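Local coordinates for thermophilic dibenzothiophene desulfurization enzyme C (Paenibacillus sp. A11-2, PDB 5XDC), which catalyses the FMNH2- and oxygen-dependent oxidation of dibenzothiophene, as a dibenzothiophene monooxygenase of the DszC flavin monooxygenase family, probably through the sulfoxide to the sulfone, at the interface of chains A and B and the interface of chains A and C. Coordinates in Å, arbitrary orientation; residue numbers count along the deposited sequence, not the author numbering. Chains: chain A/B/C, Thermophilic dibenzothiophene desulfurization enzyme C.

Contact 1: the interface of chains A and B. Residues chain A 132, 389-390, 393, 413; chain B 281, 284, 286, 292, 294.
A two-fold symmetric interface between identical subunits joins chains A and B, and this patch helps hold the pair together within the tetramer by fitting a loop of one chain against a helix start of the other. B:Phe281, its CG anti to the backbone N (chi1 -175°), presents one ring face to A:Pro390, whose CD sits over the ring centre at 3.5 Å from the centroid. A:Tyr393 runs past this phenyl ring in the opposite direction and reaches chain B with its tip. There its phenol OH gives a hydrogen bond to the carboxylate OD2 of B:Asp292 at 2.6 Å, arriving from above the carboxylate plane, which is turned 74° from the phenol ring. The other oxygen, B:Asp292 OD1, accepts from the backbone N of B:Tyr294 at 2.8 Å, which should fix the carboxylate's rotation. Around the phenol, the methyl CB of B:Ala284, a poorly ordered residue, lies over the ring face, 3.8 Å from its centroid, while the ring of B:Tyr294 meets it edge-to-face with planes 76° apart. A water 2.9 Å from A:Tyr393 OH continues, over a longer 3.3 Å, to the carbonyl O of B:Ala284. A phenylalanine at A:Tyr393 would probably lose the grip on B:Asp292 and this water link. A:Tyr393 stands near the start of helix 391-404, A:Pro390 in the loop just before it, with the FMN-binding residue A:Tyr413 nearby; B:Asp292 precedes helix 293-324, whose first turn carries B:Tyr294.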
loop_
_atom_site.group_PDB
_atom_site.type_symbol
_atom_site.label_atom_id
_atom_site.label_comp_id
_atom_site.label_asym_id
_atom_site.label_seq_id
_atom_site.Cartn_x
_atom_site.Cartn_y
_atom_site.Cartn_z
ATOM N N ASN A 132 -30.000 0.863 -7.659
ATOM C CA ASN A 132 -29.370 -0.046 -6.709
ATOM C C ASN A 132 -30.428 -0.891 -6.008
ATOM O O ASN A 132 -30.489 -0.913 -4.774
ATOM C CB ASN A 132 -28.547 0.751 -5.685
ATOM C CG ASN A 132 -27.787 -0.141 -4.709
ATOM O OD1 ASN A 132 -27.549 -1.319 -4.978
ATOM N ND2 ASN A 132 -27.405 0.424 -3.566
ATOM N N ASP A 389 -20.523 2.463 -8.003
ATOM C CA ASP A 389 -20.777 1.103 -7.581
ATOM C C ASP A 389 -19.512 0.617 -6.892
ATOM O O ASP A 389 -18.409 1.073 -7.219
ATOM C CB ASP A 389 -21.185 0.190 -8.750
ATOM C CG ASP A 389 -20.191 0.188 -9.879
ATOM O OD1 ASP A 389 -20.290 1.058 -10.767
ATOM O OD2 ASP A 389 -19.317 -0.700 -9.888
ATOM N N PRO A 390 -19.646 -0.230 -5.876
ATOM C CA PRO A 390 -18.506 -0.488 -4.982
ATOM C C PRO A 390 -17.386 -1.254 -5.661
ATOM O O PRO A 390 -17.581 -2.354 -6.181
ATOM C CB PRO A 390 -19.118 -1.299 -3.839
ATOM C CG PRO A 390 -20.383 -1.845 -4.383
ATOM C CD PRO A 390 -20.884 -0.838 -5.369
ATOM N N TYR A 393 -16.828 -5.012 -4.999
ATOM C CA TYR A 393 -17.529 -6.044 -5.754
ATOM C C TYR A 393 -17.020 -6.192 -7.178
ATOM O O TYR A 393 -17.122 -7.290 -7.742
ATOM C CB TYR A 393 -19.037 -5.792 -5.681
ATOM C CG TYR A 393 -19.461 -6.196 -4.312
ATOM C CD1 TYR A 393 -19.683 -7.540 -4.015
ATOM C CD2 TYR A 393 -19.506 -5.278 -3.274
ATOM C CE1 TYR A 393 -19.987 -7.949 -2.737
ATOM C CE2 TYR A 393 -19.824 -5.681 -1.991
ATOM C CZ TYR A 393 -20.053 -7.026 -1.736
ATOM O OH TYR A 393 -20.363 -7.473 -0.479
ATOM N N TYR A 413 -24.774 -3.365 -13.635
ATOM C CA TYR A 413 -23.519 -3.047 -12.958
ATOM C C TYR A 413 -22.393 -4.031 -13.252
ATOM O O TYR A 413 -21.250 -3.757 -12.869
ATOM C CB TYR A 413 -23.725 -2.983 -11.433
ATOM C CG TYR A 413 -24.599 -1.829 -10.962
ATOM C CD1 TYR A 413 -24.088 -0.538 -10.869
ATOM C CD2 TYR A 413 -25.930 -2.030 -10.609
ATOM C CE1 TYR A 413 -24.873 0.515 -10.439
ATOM C CE2 TYR A 413 -26.726 -0.979 -10.176
ATOM C CZ TYR A 413 -26.191 0.289 -10.091
ATOM O OH TYR A 413 -26.981 1.334 -9.657
ATOM N N PHE B 281 -25.254 -3.094 -0.946
ATOM C CA PHE B 281 -25.221 -3.156 -2.401
ATOM C C PHE B 281 -26.110 -4.294 -2.885
ATOM O O PHE B 281 -26.159 -5.364 -2.273
ATOM C CB PHE B 281 -23.783 -3.349 -2.884
ATOM C CG PHE B 281 -23.621 -3.307 -4.385
ATOM C CD1 PHE B 281 -24.115 -2.243 -5.124
ATOM C CD2 PHE B 281 -22.933 -4.316 -5.045
ATOM C CE1 PHE B 281 -23.954 -2.195 -6.499
ATOM C CE2 PHE B 281 -22.760 -4.276 -6.416
ATOM C CZ PHE B 281 -23.272 -3.213 -7.148
ATOM N N ALA B 284 -24.676 -7.625 -3.757
ATOM C CA ALA B 284 -23.743 -8.064 -2.727
ATOM C C ALA B 284 -24.287 -9.191 -1.857
ATOM O O ALA B 284 -23.510 -9.804 -1.116
ATOM C CB ALA B 284 -23.354 -6.877 -1.846
ATOM N N VAL B 286 -26.018 -8.954 0.771
ATOM C CA VAL B 286 -26.003 -8.541 2.167
ATOM C C VAL B 286 -27.359 -7.944 2.487
ATOM O O VAL B 286 -27.963 -7.265 1.648
ATOM C CB VAL B 286 -24.896 -7.513 2.479
ATOM C CG1 VAL B 286 -24.236 -7.831 3.817
ATOM C CG2 VAL B 286 -23.877 -7.436 1.354
ATOM N N ASP B 292 -21.405 -6.278 5.802
ATOM C CA ASP B 292 -20.685 -6.501 4.567
ATOM C C ASP B 292 -19.225 -6.816 4.889
ATOM O O ASP B 292 -18.607 -6.099 5.683
ATOM C CB ASP B 292 -20.808 -5.257 3.677
ATOM C CG ASP B 292 -20.138 -5.426 2.349
ATOM O OD1 ASP B 292 -18.892 -5.294 2.287
ATOM O OD2 ASP B 292 -20.855 -5.688 1.358
ATOM N N TYR B 294 -16.497 -6.442 3.278
ATOM C CA TYR B 294 -15.525 -5.467 2.806
ATOM C C TYR B 294 -15.652 -4.154 3.576
ATOM O O TYR B 294 -14.634 -3.512 3.860
ATOM C CB TYR B 294 -15.700 -5.298 1.293
ATOM C CG TYR B 294 -15.630 -6.642 0.562
ATOM C CD1 TYR B 294 -14.545 -7.492 0.744
ATOM C CD2 TYR B 294 -16.668 -7.077 -0.248
ATOM C CE1 TYR B 294 -14.473 -8.728 0.116
ATOM C CE2 TYR B 294 -16.613 -8.315 -0.886
ATOM C CZ TYR B 294 -15.507 -9.133 -0.705
ATOM O OH TYR B 294 -15.434 -10.359 -1.330
HETATM O O HOH W 1 -20.575 -10.282 0.251
#

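Contact 2: the interface of chains A and B. Residues chain A 158, 202-205, 208; chain B 368-371.
B:Arg371 takes hold of A:Asp203 side-on, NE and NH2 each serving a different carboxylate oxygen in a salt bridge between chains. NE gives a nearly straight bond (172° at H) to OD1 of A:Asp203 at 2.9 Å, leaving in the guanidinium plane but arriving above the carboxylate plane. NH2 meets the syn lone pair of A:Asp203 OD2, also at 2.9 Å, with OD2 tilted out of the guanidinium plane; the two planes are 43° apart. The backbones join as well: B:Arg371 N donates to the carbonyl O of A:Asp203 at 2.9 Å, on a lone pair, and A:Leu205 N approaches B:Ala368 O at 2.8 Å almost along the C=O axis. A parallel beta bridge pairs A:Asp203 with B:Ser370, and a water connects A:Asp203 N to B:Ala369 O. Beside these polar links, the methyl CB of B:Ala369 touches A:Trp202 CZ3 at 3.9 Å.

In the second shell, A:Arg208 NH1 bonds A:Asp203 OD1 at 3.0 Å, nearly along the C-O axis, and A:Ser204 O at 2.8 Å. OD1 thus accepts from two arginines, their guanidinium planes nearly perpendicular; this double charge would probably favour an ionised carboxylate. B:Arg371, CG anti to the backbone N, bends at chi3 (53°) to turn NE and NH2 onto the acid. This patch of the two-fold symmetric A-B interface helps join two subunits of the tetramer, and may link their pairing to the side of the indole pocket lined by A:Trp202 and the poorly ordered A:Phe158.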
loop_
_atom_site.group_PDB
_atom_site.type_symbol
_atom_site.label_atom_id
_atom_site.label_comp_id
_atom_site.label_asym_id
_atom_site.label_seq_id
_atom_site.Cartn_x
_atom_site.Cartn_y
_atom_site.Cartn_z
ATOM N N PHE A 158 -30.301 10.155 -8.420
ATOM C CA PHE A 158 -29.063 9.988 -9.184
ATOM C C PHE A 158 -29.335 9.943 -10.687
ATOM O O PHE A 158 -28.815 9.097 -11.417
ATOM C CB PHE A 158 -28.307 8.734 -8.742
ATOM C CG PHE A 158 -27.544 8.901 -7.461
ATOM C CD1 PHE A 158 -26.256 9.418 -7.469
ATOM C CD2 PHE A 158 -28.102 8.523 -6.249
ATOM C CE1 PHE A 158 -25.539 9.562 -6.288
ATOM C CE2 PHE A 158 -27.392 8.666 -5.066
ATOM C CZ PHE A 158 -26.109 9.184 -5.086
ATOM N N TRP A 202 -29.253 18.449 -6.555
ATOM C CA TRP A 202 -27.892 17.910 -6.578
ATOM C C TRP A 202 -26.942 18.905 -5.922
ATOM O O TRP A 202 -26.745 20.018 -6.431
ATOM C CB TRP A 202 -27.454 17.621 -8.010
ATOM C CG TRP A 202 -26.059 17.041 -8.148
ATOM C CD1 TRP A 202 -24.985 17.631 -8.744
ATOM C CD2 TRP A 202 -25.605 15.754 -7.690
ATOM N NE1 TRP A 202 -23.890 16.799 -8.688
ATOM C CE2 TRP A 202 -24.244 15.639 -8.050
ATOM C CE3 TRP A 202 -26.216 14.693 -7.015
ATOM C CZ2 TRP A 202 -23.485 14.498 -7.765
ATOM C CZ3 TRP A 202 -25.457 13.563 -6.731
ATOM C CH2 TRP A 202 -24.107 13.480 -7.105
ATOM N N ASP A 203 -26.365 18.507 -4.794
ATOM C CA ASP A 203 -25.454 19.375 -4.043
ATOM C C ASP A 203 -24.407 18.475 -3.385
ATOM O O ASP A 203 -24.560 18.070 -2.234
ATOM C CB ASP A 203 -26.201 20.193 -3.009
ATOM C CG ASP A 203 -25.291 21.149 -2.270
ATOM O OD1 ASP A 203 -24.196 21.438 -2.787
ATOM O OD2 ASP A 203 -25.668 21.614 -1.180
ATOM N N SER A 204 -23.335 18.210 -4.115
ATOM C CA SER A 204 -22.455 17.086 -3.843
ATOM C C SER A 204 -21.046 17.547 -3.473
ATOM O O SER A 204 -20.666 18.703 -3.669
ATOM C CB SER A 204 -22.402 16.190 -5.073
ATOM O OG SER A 204 -21.953 16.951 -6.169
ATOM N N LEU A 205 -20.260 16.602 -2.946
ATOM C CA LEU A 205 -18.859 16.876 -2.631
ATOM C C LEU A 205 -18.076 17.220 -3.891
ATOM O O LEU A 205 -17.386 18.246 -3.951
ATOM C CB LEU A 205 -18.245 15.662 -1.926
ATOM C CG LEU A 205 -16.728 15.706 -1.720
ATOM C CD1 LEU A 205 -16.385 16.796 -0.731
ATOM C CD2 LEU A 205 -16.209 14.360 -1.222
ATOM N N ARG A 208 -19.821 18.272 -9.127
ATOM C CA ARG A 208 -20.835 19.195 -8.642
ATOM C C ARG A 208 -21.695 19.776 -9.756
ATOM O O ARG A 208 -22.786 20.284 -9.470
ATOM C CB ARG A 208 -20.177 20.334 -7.866
ATOM C CG ARG A 208 -19.701 19.899 -6.488
ATOM C CD ARG A 208 -19.156 21.033 -5.646
ATOM N NE ARG A 208 -20.036 22.200 -5.624
ATOM C CZ ARG A 208 -21.148 22.307 -4.912
ATOM N NH1 ARG A 208 -21.577 21.315 -4.143
ATOM N NH2 ARG A 208 -21.853 23.432 -4.974
ATOM N N ALA B 368 -20.875 11.005 -0.215
ATOM C CA ALA B 368 -20.282 12.042 -1.056
ATOM C C ALA B 368 -21.319 12.837 -1.833
ATOM O O ALA B 368 -21.089 14.015 -2.130
ATOM C CB ALA B 368 -19.302 11.429 -2.058
ATOM N N ALA B 369 -22.443 12.210 -2.186
ATOM C CA ALA B 369 -23.493 12.914 -2.924
ATOM C C ALA B 369 -24.098 14.045 -2.109
ATOM O O ALA B 369 -24.597 15.026 -2.679
ATOM C CB ALA B 369 -24.587 11.930 -3.330
ATOM N N SER B 370 -24.078 13.923 -0.787
ATOM C CA SER B 370 -24.602 14.941 0.120
ATOM C C SER B 370 -23.444 15.781 0.654
ATOM O O SER B 370 -22.816 15.422 1.649
ATOM C CB SER B 370 -25.363 14.285 1.262
ATOM O OG SER B 370 -25.360 15.124 2.402
ATOM N N ARG B 371 -23.177 16.921 0.007
ATOM C CA ARG B 371 -22.090 17.787 0.455
ATOM C C ARG B 371 -22.261 18.152 1.921
ATOM O O ARG B 371 -21.275 18.253 2.660
ATOM C CB ARG B 371 -22.034 19.058 -0.398
ATOM C CG ARG B 371 -20.906 20.041 -0.048
ATOM C CD ARG B 371 -21.057 21.384 -0.792
ATOM N NE ARG B 371 -22.383 21.970 -0.586
ATOM C CZ ARG B 371 -22.761 22.640 0.501
ATOM N NH1 ARG B 371 -21.916 22.836 1.510
ATOM N NH2 ARG B 371 -23.997 23.118 0.585
HETATM O O HOH W 2 -26.862 16.021 -3.511
#

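Contact 3: the interface of chains A and C. Residues chain A 304, 308-309, 311-312, 347; chain C 308-309, 311-312, 343-344, 347.
Both copies of Val308 set CG1 anti to the backbone N (chi1 176° in A:Val308, 177° in C:Val308), which places CG2 anti to the carbonyl carbon and splits each side chain into two working branches. CG1 of A:Val308 is directed at the backbone of the facing helix, 3.9 Å from C:Ala309 CA, and C:Val308 CG1 repeats this against A:Ala309. The CG2 branches turn instead to helix 331-358 of the partner. A:Val308 CG2 packs 3.7 Å from C:Val347 CG2 and equally near C:Ala344 CA, beside the backbone of C:Ser343. A:Val347 and C:Val308 approach tip to tip, their CG2 methyls 3.6 Å apart.

This patch of the two-fold symmetric A-C interface is apolar; within it no nitrogen or oxygen of one chain lies within bonding reach of the other. Cohesion probably comes from the Val308 side chains packing against small residues, alanines and glycines that let the two copies of helix 293-325 come close. At the flank, with OG anti to the carbonyl carbon (chi1 -64°), C:Ser343 brings OG to 3.4 Å from A:Ala304 CA. Such a seam probably favours association through shape. Where the paired helices cross at A:Gly312 and C:Gly312, the two CA atoms lie 4.0 Å apart, and A:Ala311 CB rests 3.7 Å from C:Gly312 CA.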
loop_
_atom_site.group_PDB
_atom_site.type_symbol
_atom_site.label_atom_id
_atom_site.label_comp_id
_atom_site.label_asym_id
_atom_site.label_seq_id
_atom_site.Cartn_x
_atom_site.Cartn_y
_atom_site.Cartn_z
ATOM N N ALA A 304 4.203 6.538 -13.607
ATOM C CA ALA A 304 4.395 5.185 -14.126
ATOM C C ALA A 304 3.092 4.397 -14.110
ATOM O O ALA A 304 2.723 3.746 -15.099
ATOM C CB ALA A 304 5.453 4.466 -13.308
ATOM N N VAL A 308 0.929 2.907 -17.533
ATOM C CA VAL A 308 0.516 1.526 -17.744
ATOM C C VAL A 308 -1.003 1.428 -17.828
ATOM O O VAL A 308 -1.541 0.720 -18.684
ATOM C CB VAL A 308 1.088 0.626 -16.635
ATOM C CG1 VAL A 308 0.585 -0.802 -16.804
ATOM C CG2 VAL A 308 2.624 0.650 -16.666
ATOM N N ALA A 309 -1.716 2.123 -16.934
ATOM C CA ALA A 309 -3.174 2.068 -16.936
ATOM C C ALA A 309 -3.751 2.659 -18.221
ATOM O O ALA A 309 -4.703 2.112 -18.793
ATOM C CB ALA A 309 -3.724 2.798 -15.714
ATOM N N ALA A 311 -2.233 2.836 -21.183
ATOM C CA ALA A 311 -1.927 1.909 -22.268
ATOM C C ALA A 311 -2.856 0.704 -22.230
ATOM O O ALA A 311 -3.373 0.272 -23.266
ATOM C CB ALA A 311 -0.463 1.467 -22.184
ATOM N N GLY A 312 -3.100 0.156 -21.039
ATOM C CA GLY A 312 -4.054 -0.934 -20.929
ATOM C C GLY A 312 -5.459 -0.525 -21.324
ATOM O O GLY A 312 -6.203 -1.317 -21.913
ATOM N N VAL A 347 -8.098 -0.715 -11.099
ATOM C CA VAL A 347 -6.778 -0.097 -11.089
ATOM C C VAL A 347 -6.904 1.417 -11.171
ATOM O O VAL A 347 -6.214 2.150 -10.453
ATOM C CB VAL A 347 -5.935 -0.671 -12.241
ATOM C CG1 VAL A 347 -4.681 0.139 -12.491
ATOM C CG2 VAL A 347 -5.593 -2.127 -11.940
ATOM N N VAL C 308 -4.324 -5.433 -16.304
ATOM C CA VAL C 308 -3.989 -4.100 -16.798
ATOM C C VAL C 308 -2.520 -4.035 -17.201
ATOM O O VAL C 308 -2.179 -3.513 -18.272
ATOM C CB VAL C 308 -4.357 -3.027 -15.751
ATOM C CG1 VAL C 308 -3.937 -1.657 -16.245
ATOM C CG2 VAL C 308 -5.867 -3.031 -15.458
ATOM N N ALA C 309 -1.631 -4.590 -16.372
ATOM C CA ALA C 309 -0.205 -4.589 -16.687
ATOM C C ALA C 309 0.076 -5.342 -17.983
ATOM O O ALA C 309 0.846 -4.871 -18.825
ATOM C CB ALA C 309 0.582 -5.199 -15.534
ATOM N N ALA C 311 -2.011 -5.922 -20.506
ATOM C CA ALA C 311 -2.570 -5.143 -21.612
ATOM C C ALA C 311 -1.660 -3.978 -21.973
ATOM O O ALA C 311 -1.358 -3.743 -23.150
ATOM C CB ALA C 311 -3.968 -4.641 -21.256
ATOM N N GLY C 312 -1.200 -3.232 -20.971
ATOM C CA GLY C 312 -0.276 -2.148 -21.255
ATOM C C GLY C 312 1.025 -2.625 -21.871
ATOM O O GLY C 312 1.610 -1.945 -22.716
ATOM N N SER C 343 8.076 2.438 -16.929
ATOM C CA SER C 343 6.797 2.439 -16.235
ATOM C C SER C 343 6.250 1.021 -16.109
ATOM O O SER C 343 5.797 0.610 -15.030
ATOM C CB SER C 343 5.797 3.345 -16.969
ATOM O OG SER C 343 6.211 4.707 -16.963
ATOM N N ALA C 344 6.278 0.259 -17.208
ATOM C CA ALA C 344 5.825 -1.123 -17.158
ATOM C C ALA C 344 6.661 -1.931 -16.179
ATOM O O ALA C 344 6.130 -2.772 -15.441
ATOM C CB ALA C 344 5.877 -1.752 -18.555
ATOM N N VAL C 347 5.672 -1.149 -12.487
ATOM C CA VAL C 347 4.396 -1.743 -12.115
ATOM C C VAL C 347 4.539 -3.253 -11.975
ATOM O O VAL C 347 4.026 -3.854 -11.023
ATOM C CB VAL C 347 3.318 -1.350 -13.145
ATOM C CG1 VAL C 347 2.059 -2.158 -12.967
ATOM C CG2 VAL C 347 2.989 0.128 -13.024
#

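Contact 4: the interface of chains A and C. Residues chain A 264, 267-268, 271, 274-275; chain C 402-403, 405.
The phenyl ring of C:Phe402 forms the apolar centre of this helix-against-helix patch of the two-fold symmetric A-C interface, which helps hold together the tetramer of a protein with the acyl-CoA dehydrogenase fold. Its CG is anti to the backbone N (chi1 -171°), and A:Leu267 crosses it obliquely. CD2 of A:Leu267 stands over one face, offset toward the rim, while its branch carbon CG touches C:Phe402 CE2 at 3.5 Å. Around the ring, A:Ala271 CB reaches CE2, and A:Glu268 CG lies 3.8 Å from CZ of C:Phe402. A salt bridge within chain A, from A:Arg264 NH1 to A:Glu268 OE1 at 2.9 Å, probably steadies that glutamate. C:Leu403 extends the greasy patch, its CD1 methyl 3.8 Å from A:Ser274 CB.

At the polar rim, A:Arg275 slides past C:Leu403 in the opposite direction and bends at chi3 (-68°). Its NH1 gives a straight hydrogen bond (168° at H) to the carbonyl O of C:Leu403 at 2.9 Å, with the donor above the carbonyl plane. NH1 also binds a water at 3.0 Å that passes on to C:Phe402 O. An alanine at A:Arg275 would probably lose both links to the end of helix 391-404. C:His405 lies across one guanidinium face, its NE2 offset toward the rim, and A:Ala271 O is centred over the opposite face.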
loop_
_atom_site.group_PDB
_atom_site.type_symbol
_atom_site.label_atom_id
_atom_site.label_comp_id
_atom_site.label_asym_id
_atom_site.label_seq_id
_atom_site.Cartn_x
_atom_site.Cartn_y
_atom_site.Cartn_z
ATOM N N ARG A 264 -4.799 12.020 -14.753
ATOM C CA ARG A 264 -3.841 12.744 -15.582
ATOM C C ARG A 264 -3.945 14.251 -15.365
ATOM O O ARG A 264 -2.925 14.951 -15.313
ATOM C CB ARG A 264 -4.051 12.405 -17.058
ATOM C CG ARG A 264 -3.181 13.257 -17.955
ATOM C CD ARG A 264 -2.999 12.690 -19.351
ATOM N NE ARG A 264 -2.112 11.523 -19.355
ATOM C CZ ARG A 264 -0.783 11.562 -19.429
ATOM N NH1 ARG A 264 -0.144 12.726 -19.508
ATOM N NH2 ARG A 264 -0.083 10.421 -19.428
ATOM N N LEU A 267 -2.241 15.046 -12.048
ATOM C CA LEU A 267 -0.794 14.912 -12.133
ATOM C C LEU A 267 -0.178 16.064 -12.918
ATOM O O LEU A 267 0.864 16.602 -12.524
ATOM C CB LEU A 267 -0.434 13.569 -12.773
ATOM C CG LEU A 267 0.980 13.030 -12.579
ATOM C CD1 LEU A 267 1.305 12.855 -11.126
ATOM C CD2 LEU A 267 1.123 11.678 -13.290
ATOM N N GLU A 268 -0.806 16.459 -14.034
ATOM C CA GLU A 268 -0.272 17.559 -14.831
ATOM C C GLU A 268 -0.398 18.892 -14.101
ATOM O O GLU A 268 0.523 19.713 -14.150
ATOM C CB GLU A 268 -0.977 17.618 -16.190
ATOM C CG GLU A 268 -0.551 16.464 -17.100
ATOM C CD GLU A 268 -1.311 16.372 -18.413
ATOM O OE1 GLU A 268 -0.904 15.541 -19.259
ATOM O OE2 GLU A 268 -2.300 17.109 -18.602
ATOM N N ALA A 271 2.305 19.003 -11.430
ATOM C CA ALA A 271 3.614 19.230 -12.022
ATOM C C ALA A 271 3.795 20.689 -12.414
ATOM O O ALA A 271 4.878 21.259 -12.222
ATOM C CB ALA A 271 3.810 18.317 -13.238
ATOM N N SER A 274 4.500 22.524 -9.206
ATOM C CA SER A 274 5.856 22.248 -8.747
ATOM C C SER A 274 6.883 23.029 -9.555
ATOM O O SER A 274 7.843 23.575 -8.996
ATOM C CB SER A 274 6.146 20.741 -8.825
ATOM O OG SER A 274 5.393 19.995 -7.878
ATOM N N ARG A 275 6.701 23.095 -10.875
ATOM C CA ARG A 275 7.668 23.802 -11.713
ATOM C C ARG A 275 7.653 25.306 -11.471
ATOM O O ARG A 275 8.690 25.960 -11.621
ATOM C CB ARG A 275 7.403 23.509 -13.188
ATOM C CG ARG A 275 7.791 22.090 -13.588
ATOM C CD ARG A 275 7.777 21.897 -15.095
ATOM N NE ARG A 275 6.429 21.973 -15.628
ATOM C CZ ARG A 275 5.652 20.935 -15.934
ATOM N NH1 ARG A 275 6.068 19.680 -15.776
ATOM N NH2 ARG A 275 4.433 21.157 -16.406
ATOM N N PHE C 402 8.506 13.134 -16.294
ATOM C CA PHE C 402 7.188 13.740 -16.187
ATOM C C PHE C 402 7.278 15.158 -15.646
ATOM O O PHE C 402 6.603 16.068 -16.147
ATOM C CB PHE C 402 6.260 12.909 -15.301
ATOM C CG PHE C 402 4.845 13.383 -15.350
ATOM C CD1 PHE C 402 3.979 12.895 -16.303
ATOM C CD2 PHE C 402 4.404 14.377 -14.505
ATOM C CE1 PHE C 402 2.669 13.380 -16.391
ATOM C CE2 PHE C 402 3.124 14.855 -14.590
ATOM C CZ PHE C 402 2.251 14.351 -15.536
ATOM N N LEU C 403 8.101 15.367 -14.627
ATOM C CA LEU C 403 8.161 16.680 -13.997
ATOM C C LEU C 403 9.068 17.642 -14.757
ATOM O O LEU C 403 8.714 18.814 -14.926
ATOM C CB LEU C 403 8.630 16.533 -12.550
ATOM C CG LEU C 403 8.778 17.828 -11.753
ATOM C CD1 LEU C 403 7.469 18.586 -11.656
ATOM C CD2 LEU C 403 9.342 17.518 -10.363
ATOM N N HIS C 405 10.669 17.036 -17.929
ATOM C CA HIS C 405 10.759 16.783 -19.374
ATOM C C HIS C 405 12.148 16.319 -19.794
ATOM O O HIS C 405 12.602 16.613 -20.904
ATOM C CB HIS C 405 10.360 18.022 -20.180
ATOM C CG HIS C 405 9.111 18.685 -19.691
ATOM N ND1 HIS C 405 7.917 18.016 -19.540
ATOM C CD2 HIS C 405 8.873 19.967 -19.323
ATOM C CE1 HIS C 405 6.999 18.853 -19.094
ATOM N NE2 HIS C 405 7.552 20.044 -18.955
HETATM O O HOH W 3 4.454 17.539 -17.130
#

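Contact 1 and contact 2 belong to the A-B interface, the centres of their C-alpha atoms about 20 Å apart, whereas contact 3 and contact 4 belong to the A-C interface, about 19 Å apart. Between the interfaces the same centres lie farther off, from about 26 Å for contact 1 and contact 3 to about 36 Å for contact 1 and contact 4. Yet elements are shared. Helix 391-404 supplies its start to contact 1 and its end to contact 4, and the long helix from residue 293 opens in contact 1 and meets its own copy in contact 3, which would couple the subunit pairs within the tetramer.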